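Local coordinates for succinoglycan biosynthesis protein (PDB 2QGM), which has no established activity but belongs to the erythromycin esterase (Ere-like) family and may therefore act as a hydrolase on an ester substrate, at residues Q75-G80 and V337-T342; W304-H309 and L407-G412; I310-I315 and S425-F430. All blocks are in the same frame, centred on the assembly; numbering follows the deposited sequence.

Interaction 1 (Q75-G80 and V337-T342)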
ATOM      1  N   GLN A  75      -0.818  -6.934  14.620  1.00 17.41           N
ATOM      2  CA  GLN A  75      -0.513  -5.501  14.648  1.00 16.79           C
ATOM      3  C   GLN A  75      -0.293  -4.887  13.260  1.00 15.77           C
ATOM      4  O   GLN A  75      -0.234  -3.666  13.134  1.00 14.42           O
ATOM      5  CB  GLN A  75       0.718  -5.233  15.517  1.00 17.82           C
ATOM      6  CG  GLN A  75       0.583  -5.652  16.978  1.00 21.06           C
ATOM      7  CD  GLN A  75       1.848  -5.361  17.759  1.00 21.18           C
ATOM      8  OE1 GLN A  75       2.939  -5.758  17.356  1.00 23.45           O
ATOM      9  NE2 GLN A  75       1.710  -4.662  18.884  1.00 24.28           N
ATOM     10  N   TYR A  76      -0.156  -5.724  12.233  1.00 14.46           N
ATOM     11  CA  TYR A  76       0.029  -5.230  10.867  1.00 14.29           C
ATOM     12  C   TYR A  76      -0.987  -5.848   9.920  1.00 14.47           C
ATOM     13  O   TYR A  76      -1.127  -7.074   9.867  1.00 14.65           O
ATOM     14  CB  TYR A  76       1.413  -5.564  10.315  1.00 14.01           C
ATOM     15  CG  TYR A  76       2.566  -4.910  11.025  1.00 15.90           C
ATOM     16  CD1 TYR A  76       3.020  -5.397  12.246  1.00 16.05           C
ATOM     17  CD2 TYR A  76       3.250  -3.847  10.444  1.00 14.38           C
ATOM     18  CE1 TYR A  76       4.136  -4.851  12.868  1.00 16.81           C
ATOM     19  CE2 TYR A  76       4.375  -3.291  11.057  1.00 13.59           C
ATOM     20  CZ  TYR A  76       4.814  -3.805  12.266  1.00 16.43           C
ATOM     21  OH  TYR A  76       5.962  -3.324  12.859  1.00 16.28           O
ATOM     22  N   VAL A  77      -1.698  -5.012   9.170  1.00 14.82           N
ATOM     23  CA  VAL A  77      -2.679  -5.519   8.212  1.00 14.58           C
ATOM     24  C   VAL A  77      -2.425  -4.936   6.828  1.00 16.40           C
ATOM     25  O   VAL A  77      -2.399  -3.715   6.662  1.00 16.56           O
ATOM     26  CB  VAL A  77      -4.138  -5.179   8.635  1.00 15.87           C
ATOM     27  CG1 VAL A  77      -5.103  -5.491   7.493  1.00 19.18           C
ATOM     28  CG2 VAL A  77      -4.535  -5.981   9.865  1.00 16.35           C
ATOM     29  N   GLY A  78      -2.234  -5.809   5.839  1.00 15.89           N
ATOM     30  CA  GLY A  78      -2.016  -5.349   4.478  1.00 15.39           C
ATOM     31  C   GLY A  78      -3.356  -5.316   3.774  1.00 16.46           C
ATOM     32  O   GLY A  78      -4.090  -6.300   3.807  1.00 18.45           O
ATOM     33  N   LEU A  79      -3.681  -4.189   3.144  1.00 15.37           N
ATOM     34  CA  LEU A  79      -4.956  -4.024   2.450  1.00 15.37           C
ATOM     35  C   LEU A  79      -4.704  -3.782   0.967  1.00 15.44           C
ATOM     36  O   LEU A  79      -4.387  -2.666   0.556  1.00 15.36           O
ATOM     37  CB  LEU A  79      -5.722  -2.830   3.028  1.00 16.53           C
ATOM     38  CG  LEU A  79      -5.935  -2.780   4.541  1.00 20.43           C
ATOM     39  CD1 LEU A  79      -6.425  -1.390   4.941  1.00 20.00           C
ATOM     40  CD2 LEU A  79      -6.935  -3.853   4.959  1.00 20.31           C
ATOM     41  N   GLY A  80      -4.861  -4.826   0.163  1.00 14.62           N
ATOM     42  CA  GLY A  80      -4.618  -4.688  -1.265  1.00 15.14           C
ATOM     43  C   GLY A  80      -5.771  -4.185  -2.115  1.00 15.69           C
ATOM     44  O   GLY A  80      -6.872  -3.932  -1.624  1.00 17.29           O
ATOM     45  N   VAL A 337      -1.106  -9.747   8.839  1.00 15.26           N
ATOM     46  CA  VAL A 337      -2.218 -10.401   8.162  1.00 14.99           C
ATOM     47  C   VAL A 337      -2.428  -9.707   6.820  1.00 15.34           C
ATOM     48  O   VAL A 337      -2.392  -8.479   6.736  1.00 17.36           O
ATOM     49  CB  VAL A 337      -3.523 -10.309   8.993  1.00 18.19           C
ATOM     50  CG1 VAL A 337      -4.706 -10.738   8.149  1.00 17.26           C
ATOM     51  CG2 VAL A 337      -3.424 -11.205  10.226  1.00 19.77           C
ATOM     52  N   THR A 338      -2.635 -10.500   5.773  1.00 13.89           N
ATOM     53  CA  THR A 338      -2.844  -9.969   4.429  1.00 15.74           C
ATOM     54  C   THR A 338      -4.257 -10.150   3.927  1.00 16.21           C
ATOM     55  O   THR A 338      -4.793 -11.255   3.942  1.00 17.03           O
ATOM     56  CB  THR A 338      -1.913 -10.637   3.395  1.00 17.22           C
ATOM     57  OG1 THR A 338      -1.978 -12.063   3.534  1.00 19.19           O
ATOM     58  CG2 THR A 338      -0.493 -10.170   3.580  1.00 18.08           C
ATOM     59  N   ILE A 339      -4.850  -9.052   3.466  1.00 15.68           N
ATOM     60  CA  ILE A 339      -6.204  -9.059   2.928  1.00 15.38           C
ATOM     61  C   ILE A 339      -6.135  -8.607   1.476  1.00 16.08           C
ATOM     62  O   ILE A 339      -5.995  -7.414   1.199  1.00 16.96           O
ATOM     63  CB  ILE A 339      -7.108  -8.081   3.694  1.00 16.60           C
ATOM     64  CG1 ILE A 339      -7.041  -8.403   5.185  1.00 18.06           C
ATOM     65  CG2 ILE A 339      -8.543  -8.162   3.161  1.00 17.37           C
ATOM     66  CD1 ILE A 339      -7.827  -7.458   6.058  1.00 17.08           C
ATOM     67  N   GLY A 340      -6.235  -9.561   0.556  1.00 16.65           N
ATOM     68  CA  GLY A 340      -6.181  -9.248  -0.861  1.00 16.14           C
ATOM     69  C   GLY A 340      -7.516  -8.788  -1.425  1.00 16.36           C
ATOM     70  O   GLY A 340      -8.573  -9.064  -0.853  1.00 15.95           O
ATOM     71  N   SER A 341      -7.461  -8.093  -2.555  1.00 16.68           N
ATOM     72  CA  SER A 341      -8.651  -7.579  -3.223  1.00 16.39           C
ATOM     73  C   SER A 341      -8.928  -8.339  -4.512  1.00 16.47           C
ATOM     74  O   SER A 341      -8.032  -8.512  -5.340  1.00 18.45           O
ATOM     75  CB  SER A 341      -8.461  -6.098  -3.555  1.00 17.75           C
ATOM     76  OG  SER A 341      -9.403  -5.651  -4.519  1.00 16.31           O
ATOM     77  N   THR A 342     -10.167  -8.792  -4.680  1.00 16.58           N
ATOM     78  CA  THR A 342     -10.543  -9.507  -5.888  1.00 16.30           C
ATOM     79  C   THR A 342     -11.836  -8.960  -6.481  1.00 17.86           C
ATOM     80  O   THR A 342     -12.730  -8.512  -5.763  1.00 17.52           O
ATOM     81  CB  THR A 342     -10.724 -11.043  -5.639  1.00 18.42           C
ATOM     82  OG1 THR A 342     -11.662 -11.270  -4.578  1.00 19.18           O
ATOM     83  CG2 THR A 342      -9.396 -11.689  -5.273  1.00 19.15           C
TER
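Four backbone hydrogen bonds join strand 76-79 to strand 337-342, and they alternate in direction as expected of parallel strands, whose axes here diverge by only 15°. V337 uses both of its peptide groups: its N donates to Y76 O at 2.9 Å, and its O accepts from G78 N at 2.8 Å. I339 repeats the pattern two residues on, with I339 N to G78 O at 2.9 Å and G80 N to I339 O at 3.0 Å. The last bond is nearly straight, 171° at the hydrogen. G78 thus spends both N and O on this partner, whereas V77 and L79 turn their peptide groups to strand 301-304 on the other flank; L79 O also accepts from K93 NZ. T338 N faces outward from the pair and donates to D431 OD2. V337 O has a second, softer neighbour in V77 CA, a CA-H...O contact of 3.3 Å.

Strand 76-79 therefore lies inside the mixed central sheet, between 336-344 and 301-304, in a run of parallel strands. On the face bearing V77, L79, V337 and I339, the packing centres on I339 CD1. With CG1 anti to the carbonyl carbon (chi1 -54°), that methyl meets V77 CG1 obliquely at 3.7 Å and lies alongside L79 CD2 at 3.9 Å. Helix 65-71 covers this face, where its I71 touches V77, V337 and I339. Past the last bond, S341 CB presses against G80 O at 3.3 Å. S341 OG, anti to its backbone N, reaches N82 N in a weak bond, and S341 O accepts from N307 ND2 beyond the C-terminal end of strand 76-79.

Interaction 2 (W304-H309 and L407-G412)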
ATOM      1  N   TRP A 304      -1.645   0.125   2.980  1.00 13.62           N
ATOM      2  CA  TRP A 304      -2.509   0.279   1.813  1.00 13.84           C
ATOM      3  C   TRP A 304      -1.627   0.271   0.575  1.00 13.13           C
ATOM      4  O   TRP A 304      -0.775   1.146   0.405  1.00 12.81           O
ATOM      5  CB  TRP A 304      -3.265   1.608   1.908  1.00 15.32           C
ATOM      6  CG  TRP A 304      -4.106   1.958   0.706  1.00 16.88           C
ATOM      7  CD1 TRP A 304      -3.684   2.100  -0.584  1.00 17.39           C
ATOM      8  CD2 TRP A 304      -5.501   2.294   0.711  1.00 16.91           C
ATOM      9  NE1 TRP A 304      -4.731   2.512  -1.381  1.00 18.38           N
ATOM     10  CE2 TRP A 304      -5.856   2.636  -0.609  1.00 17.67           C
ATOM     11  CE3 TRP A 304      -6.485   2.340   1.708  1.00 16.95           C
ATOM     12  CZ2 TRP A 304      -7.155   3.023  -0.964  1.00 18.10           C
ATOM     13  CZ3 TRP A 304      -7.777   2.724   1.358  1.00 15.49           C
ATOM     14  CH2 TRP A 304      -8.098   3.060   0.032  1.00 18.98           C
ATOM     15  N   ALA A 305      -1.824  -0.710  -0.296  1.00 12.31           N
ATOM     16  CA  ALA A 305      -1.009  -0.799  -1.505  1.00 11.49           C
ATOM     17  C   ALA A 305      -1.677  -1.751  -2.473  1.00 13.80           C
ATOM     18  O   ALA A 305      -2.729  -2.304  -2.176  1.00 13.76           O
ATOM     19  CB  ALA A 305       0.386  -1.310  -1.145  1.00 15.40           C
ATOM     20  N   HIS A 306      -1.074  -1.926  -3.638  1.00 13.27           N
ATOM     21  CA  HIS A 306      -1.621  -2.842  -4.620  1.00 14.73           C
ATOM     22  C   HIS A 306      -1.482  -4.267  -4.084  1.00 13.73           C
ATOM     23  O   HIS A 306      -0.634  -4.530  -3.235  1.00 15.29           O
ATOM     24  CB  HIS A 306      -0.849  -2.730  -5.933  1.00 15.01           C
ATOM     25  CG  HIS A 306      -1.521  -3.410  -7.083  1.00 17.89           C
ATOM     26  ND1 HIS A 306      -1.562  -4.782  -7.225  1.00 17.46           N
ATOM     27  CD2 HIS A 306      -2.214  -2.906  -8.133  1.00 18.61           C
ATOM     28  CE1 HIS A 306      -2.252  -5.091  -8.308  1.00 17.99           C
ATOM     29  NE2 HIS A 306      -2.658  -3.969  -8.877  1.00 17.16           N
ATOM     30  N   ASN A 307      -2.316  -5.180  -4.573  1.00 14.38           N
ATOM     31  CA  ASN A 307      -2.238  -6.588  -4.173  1.00 14.92           C
ATOM     32  C   ASN A 307      -0.796  -7.065  -4.284  1.00 16.75           C
ATOM     33  O   ASN A 307      -0.289  -7.775  -3.422  1.00 14.41           O
ATOM     34  CB  ASN A 307      -3.070  -7.476  -5.102  1.00 16.36           C
ATOM     35  CG  ASN A 307      -4.537  -7.530  -4.726  1.00 13.24           C
ATOM     36  OD1 ASN A 307      -4.942  -7.092  -3.647  1.00 16.24           O
ATOM     37  ND2 ASN A 307      -5.344  -8.102  -5.616  1.00 15.05           N
ATOM     38  N   ILE A 308      -0.146  -6.691  -5.377  1.00 15.95           N
ATOM     39  CA  ILE A 308       1.231  -7.098  -5.627  1.00 18.89           C
ATOM     40  C   ILE A 308       2.191  -6.845  -4.462  1.00 17.99           C
ATOM     41  O   ILE A 308       2.998  -7.712  -4.117  1.00 17.68           O
ATOM     42  CB  ILE A 308       1.779  -6.383  -6.876  1.00 19.60           C
ATOM     43  CG1 ILE A 308       1.030  -6.862  -8.118  1.00 23.08           C
ATOM     44  CG2 ILE A 308       3.289  -6.601  -6.984  1.00 22.64           C
ATOM     45  CD1 ILE A 308       1.229  -8.327  -8.446  1.00 26.10           C
ATOM     46  N   HIS A 309       2.102  -5.664  -3.859  1.00 16.33           N
ATOM     47  CA  HIS A 309       2.997  -5.300  -2.769  1.00 17.75           C
ATOM     48  C   HIS A 309       2.661  -5.857  -1.389  1.00 18.70           C
ATOM     49  O   HIS A 309       3.559  -6.062  -0.579  1.00 18.32           O
ATOM     50  CB  HIS A 309       3.119  -3.772  -2.694  1.00 16.98           C
ATOM     51  CG  HIS A 309       3.695  -3.159  -3.930  1.00 18.61           C
ATOM     52  ND1 HIS A 309       5.022  -3.280  -4.274  1.00 19.54           N
ATOM     53  CD2 HIS A 309       3.108  -2.454  -4.929  1.00 20.65           C
ATOM     54  CE1 HIS A 309       5.231  -2.676  -5.432  1.00 20.24           C
ATOM     55  NE2 HIS A 309       4.084  -2.169  -5.848  1.00 19.33           N
ATOM     56  N   LEU A 407      -4.744 -15.686 -11.637  1.00 23.28           N
ATOM     57  CA  LEU A 407      -5.166 -14.657 -10.694  1.00 21.57           C
ATOM     58  C   LEU A 407      -5.027 -13.323 -11.404  1.00 21.99           C
ATOM     59  O   LEU A 407      -3.975 -13.006 -11.955  1.00 19.65           O
ATOM     60  CB  LEU A 407      -4.294 -14.661  -9.436  1.00 21.91           C
ATOM     61  CG  LEU A 407      -4.600 -13.557  -8.411  1.00 19.58           C
ATOM     62  CD1 LEU A 407      -5.955 -13.813  -7.765  1.00 19.73           C
ATOM     63  CD2 LEU A 407      -3.519 -13.524  -7.350  1.00 21.45           C
ATOM     64  N   LEU A 408      -6.100 -12.544 -11.390  1.00 20.64           N
ATOM     65  CA  LEU A 408      -6.109 -11.246 -12.041  1.00 19.06           C
ATOM     66  C   LEU A 408      -5.245 -10.254 -11.280  1.00 19.07           C
ATOM     67  O   LEU A 408      -5.235 -10.257 -10.054  1.00 20.33           O
ATOM     68  CB  LEU A 408      -7.529 -10.701 -12.097  1.00 18.52           C
ATOM     69  CG  LEU A 408      -7.633  -9.262 -12.607  1.00 18.14           C
ATOM     70  CD1 LEU A 408      -7.312  -9.244 -14.097  1.00 18.85           C
ATOM     71  CD2 LEU A 408      -9.033  -8.710 -12.327  1.00 18.21           C
ATOM     72  N   SER A 409      -4.531  -9.407 -12.011  1.00 20.16           N
ATOM     73  CA  SER A 409      -3.685  -8.386 -11.405  1.00 19.42           C
ATOM     74  C   SER A 409      -3.427  -7.313 -12.454  1.00 19.37           C
ATOM     75  O   SER A 409      -2.763  -7.555 -13.460  1.00 18.88           O
ATOM     76  CB  SER A 409      -2.373  -8.995 -10.919  1.00 21.04           C
ATOM     77  OG  SER A 409      -1.721  -8.120 -10.012  1.00 21.86           O
ATOM     78  N   ILE A 410      -3.972  -6.123 -12.212  1.00 18.85           N
ATOM     79  CA  ILE A 410      -3.838  -5.009 -13.149  1.00 19.65           C
ATOM     80  C   ILE A 410      -3.178  -3.807 -12.488  1.00 21.20           C
ATOM     81  O   ILE A 410      -3.632  -3.328 -11.448  1.00 19.49           O
ATOM     82  CB  ILE A 410      -5.215  -4.559 -13.686  1.00 19.91           C
ATOM     83  CG1 ILE A 410      -5.939  -5.755 -14.329  1.00 19.84           C
ATOM     84  CG2 ILE A 410      -5.030  -3.437 -14.703  1.00 19.14           C
ATOM     85  CD1 ILE A 410      -7.358  -5.442 -14.770  1.00 21.57           C
ATOM     86  N   GLY A 411      -2.106  -3.321 -13.104  1.00 21.29           N
ATOM     87  CA  GLY A 411      -1.402  -2.170 -12.567  1.00 23.69           C
ATOM     88  C   GLY A 411      -1.952  -0.855 -13.088  1.00 24.03           C
ATOM     89  O   GLY A 411      -3.100  -0.780 -13.534  1.00 24.09           O
ATOM     90  N   GLY A 412      -1.129   0.185 -13.028  1.00 24.21           N
ATOM     91  CA  GLY A 412      -1.550   1.488 -13.501  1.00 26.87           C
ATOM     92  C   GLY A 412      -1.460   1.591 -15.007  1.00 29.05           C
ATOM     93  O   GLY A 412      -1.953   2.552 -15.601  1.00 28.71           O
TER
HETATM   94  O   HOH W   1      -3.755  -9.143  -8.049  1.00 17.57           O
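The oxygen of a water between N307 and the chain just beyond strand 404-408 is held by three bonds. It accepts from N307 ND2 at 3.1 Å, donates to L408 O at 2.7 Å and meets S409 OG at 3.0 Å in a bond of undecided direction. Beside it, the H306 imidazole is gripped at both nitrogens. I308 N donates to H306 ND1 at 3.0 Å, almost straight at 173° and practically in the ring plane, so ND1 acts as acceptor. At the other nitrogen, H306 NE2 donates to I410 O at 2.8 Å. Acceptor and donor roles split in this way are consistent with a neutral ring protonated on NE2, and two in-plane bonds fix its rotation. The approach to I410 O is not along a lone pair, since NE2 stands 56° above that carbonyl plane.

Structurally, H306 is the N-cap of the short helix 307-310 that follows strand 301-304 at the C-terminal edge of the central sheet. Its CG lies anti to the backbone N (chi1 -167°), which swings the ring out so that ND1 folds back to the first helical turn while NE2 faces the 409-411 loop. S409 OG sits at the ring edge, 3.5 Å from H306 CE1, and also touches the tip of I308 at CD1, 3.3 Å away. Further out, E112 OE1 accepts from H306 N, and H84 meets the H306 ring edge-to-face. S409 itself follows the two-stranded antiparallel sheet of 404-408 and 421-425, with its side chain against F422.

Interaction 3 (I310-I315 and S425-F430)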
ATOM      1  N   ILE A 310       1.383  -6.104  -1.112  1.00 16.44           N
ATOM      2  CA  ILE A 310       1.017  -6.632   0.197  1.00 16.67           C
ATOM      3  C   ILE A 310       1.028  -8.160   0.278  1.00 15.33           C
ATOM      4  O   ILE A 310       1.061  -8.726   1.374  1.00 15.84           O
ATOM      5  CB  ILE A 310      -0.375  -6.099   0.660  1.00 18.60           C
ATOM      6  CG1 ILE A 310      -1.482  -6.578  -0.272  1.00 18.38           C
ATOM      7  CG2 ILE A 310      -0.346  -4.577   0.726  1.00 19.22           C
ATOM      8  CD1 ILE A 310      -2.161  -7.860   0.187  1.00 21.45           C
ATOM      9  N   ALA A 311       1.028  -8.824  -0.878  1.00 16.96           N
ATOM     10  CA  ALA A 311       1.015 -10.290  -0.951  1.00 15.64           C
ATOM     11  C   ALA A 311       2.166 -10.994  -0.241  1.00 17.84           C
ATOM     12  O   ALA A 311       3.279 -10.481  -0.161  1.00 17.57           O
ATOM     13  CB  ALA A 311       0.984 -10.730  -2.415  1.00 16.42           C
ATOM     14  N   LYS A 312       1.880 -12.189   0.258  1.00 17.16           N
ATOM     15  CA  LYS A 312       2.874 -12.985   0.953  1.00 17.15           C
ATOM     16  C   LYS A 312       3.904 -13.548  -0.022  1.00 18.35           C
ATOM     17  O   LYS A 312       5.044 -13.833   0.361  1.00 17.83           O
ATOM     18  CB  LYS A 312       2.193 -14.136   1.695  1.00 16.81           C
ATOM     19  CG  LYS A 312       1.222 -13.672   2.760  1.00 18.93           C
ATOM     20  CD  LYS A 312       0.552 -14.839   3.462  1.00 17.93           C
ATOM     21  CE  LYS A 312      -0.490 -15.513   2.580  1.00 19.17           C
ATOM     22  NZ  LYS A 312      -1.188 -16.620   3.304  1.00 19.99           N
ATOM     23  N   GLY A 313       3.501 -13.705  -1.279  1.00 18.47           N
ATOM     24  CA  GLY A 313       4.402 -14.254  -2.278  1.00 20.06           C
ATOM     25  C   GLY A 313       4.520 -13.466  -3.567  1.00 21.01           C
ATOM     26  O   GLY A 313       4.240 -12.269  -3.608  1.00 19.71           O
ATOM     27  N   ILE A 314       4.932 -14.153  -4.628  1.00 22.02           N
ATOM     28  CA  ILE A 314       5.117 -13.529  -5.935  1.00 23.87           C
ATOM     29  C   ILE A 314       4.013 -13.839  -6.937  1.00 23.17           C
ATOM     30  O   ILE A 314       3.749 -14.999  -7.253  1.00 22.69           O
ATOM     31  CB  ILE A 314       6.445 -13.970  -6.570  1.00 27.34           C
ATOM     32  CG1 ILE A 314       6.742 -15.419  -6.170  1.00 31.34           C
ATOM     33  CG2 ILE A 314       7.560 -13.018  -6.159  1.00 32.02           C
ATOM     34  CD1 ILE A 314       7.796 -16.115  -7.024  1.00 32.34           C
ATOM     35  N   ILE A 315       3.392 -12.788  -7.455  1.00 22.53           N
ATOM     36  CA  ILE A 315       2.339 -12.939  -8.441  1.00 23.68           C
ATOM     37  C   ILE A 315       2.912 -12.700  -9.834  1.00 23.84           C
ATOM     38  O   ILE A 315       2.767 -13.534 -10.726  1.00 24.02           O
ATOM     39  CB  ILE A 315       1.194 -11.947  -8.175  1.00 22.86           C
ATOM     40  CG1 ILE A 315       0.588 -12.217  -6.803  1.00 22.36           C
ATOM     41  CG2 ILE A 315       0.131 -12.075  -9.250  1.00 22.84           C
ATOM     42  CD1 ILE A 315      -0.554 -11.290  -6.455  1.00 21.73           C
ATOM     43  N   SER A 425      -1.284 -19.514  -6.417  1.00 24.63           N
ATOM     44  CA  SER A 425      -2.243 -19.996  -5.432  1.00 23.53           C
ATOM     45  C   SER A 425      -2.782 -18.806  -4.660  1.00 22.62           C
ATOM     46  O   SER A 425      -2.018 -17.922  -4.265  1.00 22.38           O
ATOM     47  CB  SER A 425      -1.568 -20.976  -4.474  1.00 25.93           C
ATOM     48  OG  SER A 425      -2.237 -21.033  -3.231  1.00 28.52           O
ATOM     49  N   LEU A 426      -4.092 -18.782  -4.433  1.00 21.32           N
ATOM     50  CA  LEU A 426      -4.698 -17.666  -3.709  1.00 20.50           C
ATOM     51  C   LEU A 426      -4.240 -17.592  -2.252  1.00 19.56           C
ATOM     52  O   LEU A 426      -3.871 -16.519  -1.786  1.00 17.18           O
ATOM     53  CB  LEU A 426      -6.224 -17.755  -3.784  1.00 18.76           C
ATOM     54  CG  LEU A 426      -6.944 -16.450  -3.427  1.00 19.25           C
ATOM     55  CD1 LEU A 426      -6.699 -15.382  -4.500  1.00 18.60           C
ATOM     56  CD2 LEU A 426      -8.432 -16.735  -3.286  1.00 19.07           C
ATOM     57  N   LEU A 427      -4.264 -18.721  -1.541  1.00 20.35           N
ATOM     58  CA  LEU A 427      -3.832 -18.752  -0.142  1.00 19.93           C
ATOM     59  C   LEU A 427      -2.349 -18.388  -0.029  1.00 20.65           C
ATOM     60  O   LEU A 427      -1.911 -17.792   0.955  1.00 21.04           O
ATOM     61  CB  LEU A 427      -4.054 -20.141   0.459  1.00 22.27           C
ATOM     62  CG  LEU A 427      -3.459 -20.325   1.858  1.00 23.17           C
ATOM     63  CD1 LEU A 427      -4.163 -19.396   2.857  1.00 21.91           C
ATOM     64  CD2 LEU A 427      -3.593 -21.776   2.284  1.00 24.88           C
ATOM     65  N   GLU A 428      -1.584 -18.767  -1.046  1.00 21.41           N
ATOM     66  CA  GLU A 428      -0.154 -18.493  -1.102  1.00 23.20           C
ATOM     67  C   GLU A 428       0.095 -16.992  -1.010  1.00 21.86           C
ATOM     68  O   GLU A 428       1.080 -16.545  -0.416  1.00 19.96           O
ATOM     69  CB  GLU A 428       0.401 -19.031  -2.428  1.00 25.36           C
ATOM     70  CG  GLU A 428       1.902 -18.907  -2.614  1.00 30.13           C
ATOM     71  CD  GLU A 428       2.345 -19.366  -3.996  1.00 33.09           C
ATOM     72  OE1 GLU A 428       1.863 -20.423  -4.455  1.00 35.11           O
ATOM     73  OE2 GLU A 428       3.183 -18.679  -4.621  1.00 36.23           O
ATOM     74  N   GLN A 429      -0.813 -16.223  -1.600  1.00 20.97           N
ATOM     75  CA  GLN A 429      -0.697 -14.773  -1.636  1.00 18.93           C
ATOM     76  C   GLN A 429      -1.461 -14.033  -0.548  1.00 18.71           C
ATOM     77  O   GLN A 429      -0.946 -13.075   0.028  1.00 18.30           O
ATOM     78  CB  GLN A 429      -1.179 -14.257  -2.999  1.00 18.95           C
ATOM     79  CG  GLN A 429      -0.569 -14.997  -4.176  1.00 18.48           C
ATOM     80  CD  GLN A 429       0.921 -14.822  -4.242  1.00 21.19           C
ATOM     81  OE1 GLN A 429       1.610 -15.513  -5.007  1.00 22.90           O
ATOM     82  NE2 GLN A 429       1.440 -13.892  -3.452  1.00 15.31           N
ATOM     83  N   PHE A 430      -2.683 -14.480  -0.257  1.00 18.37           N
ATOM     84  CA  PHE A 430      -3.518 -13.789   0.719  1.00 17.94           C
ATOM     85  C   PHE A 430      -4.139 -14.659   1.811  1.00 17.79           C
ATOM     86  O   PHE A 430      -4.654 -15.748   1.540  1.00 17.55           O
ATOM     87  CB  PHE A 430      -4.656 -13.064  -0.013  1.00 17.33           C
ATOM     88  CG  PHE A 430      -4.221 -12.315  -1.257  1.00 15.84           C
ATOM     89  CD1 PHE A 430      -3.285 -11.284  -1.185  1.00 16.47           C
ATOM     90  CD2 PHE A 430      -4.787 -12.618  -2.497  1.00 18.18           C
ATOM     91  CE1 PHE A 430      -2.924 -10.563  -2.327  1.00 14.95           C
ATOM     92  CE2 PHE A 430      -4.434 -11.903  -3.644  1.00 18.22           C
ATOM     93  CZ  PHE A 430      -3.499 -10.870  -3.561  1.00 16.49           C
TER
HETATM   94  O   HOH W   2       5.100 -17.220  -3.379  1.00 36.85           O
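K312 reaches the end of the short helix 426-429 with both backbone and side chain. Its N donates to Q429 O at 3.0 Å, 174° at the hydrogen and directed at a lone pair in the carbonyl plane. Its NZ donates to L427 O at 2.7 Å, nearly along the C=O axis. Between these points the side chain runs across the carbonyl end of the helix, bending at chi3 (-74°) so that CE passes 3.1 Å from L427 O. A positive charge here probably interacts favourably with the helix C terminus, and D431 forms a salt bridge with the same NZ.

The apolar half gathers round F430. I310 CD1 approaches F430 CE1 at 3.8 Å, the two side chains crossing at about a right angle; I310 CG1 occupies the crowded position between N and carbonyl carbon (chi1 64°). A311 CB and I315 CD1 add oblique contacts, while Q429 CB lies over the centre of one ring face. I315 CG1 packs on Q429 CD at 3.7 Å.

Farther out, a water donates to E428 OE2 at 2.7 Å and is weakly bonded to I314 N. The helix is set by S425, an N-cap whose OG accepts from E428 N at 3.2 Å, and by L426 O, which takes both Q429 N and F430 N. The loop leaving helix 307-310 is thus laid against the helical turn joining strands 421-425 and 432-439, with helix 395-402 packing on L426 and L427, and L407 of strand 404-408 touching I315, L426 and F430.

From the N terminus, 75-80 comes first and waits for 337-342, so interaction 1 closes the longest loop and pairs two neighbouring strands of the central sheet. Within that loop lie 304-309 and, directly after it, 310-315; their partners 407-412 and 425-430 come only after 337-342. Interactions 2 and 3 therefore each cross interaction 1, and they also cross each other, since none nests. Interaction 2 ties the C-terminal edge of the sheet to the end of strand 404-408, in the two-stranded antiparallel sheet, and interaction 3 ties the loop that follows helix 307-310 to the helix leading into strand 432-439. N307 packs against both G340 and F430, bringing all three contacts together.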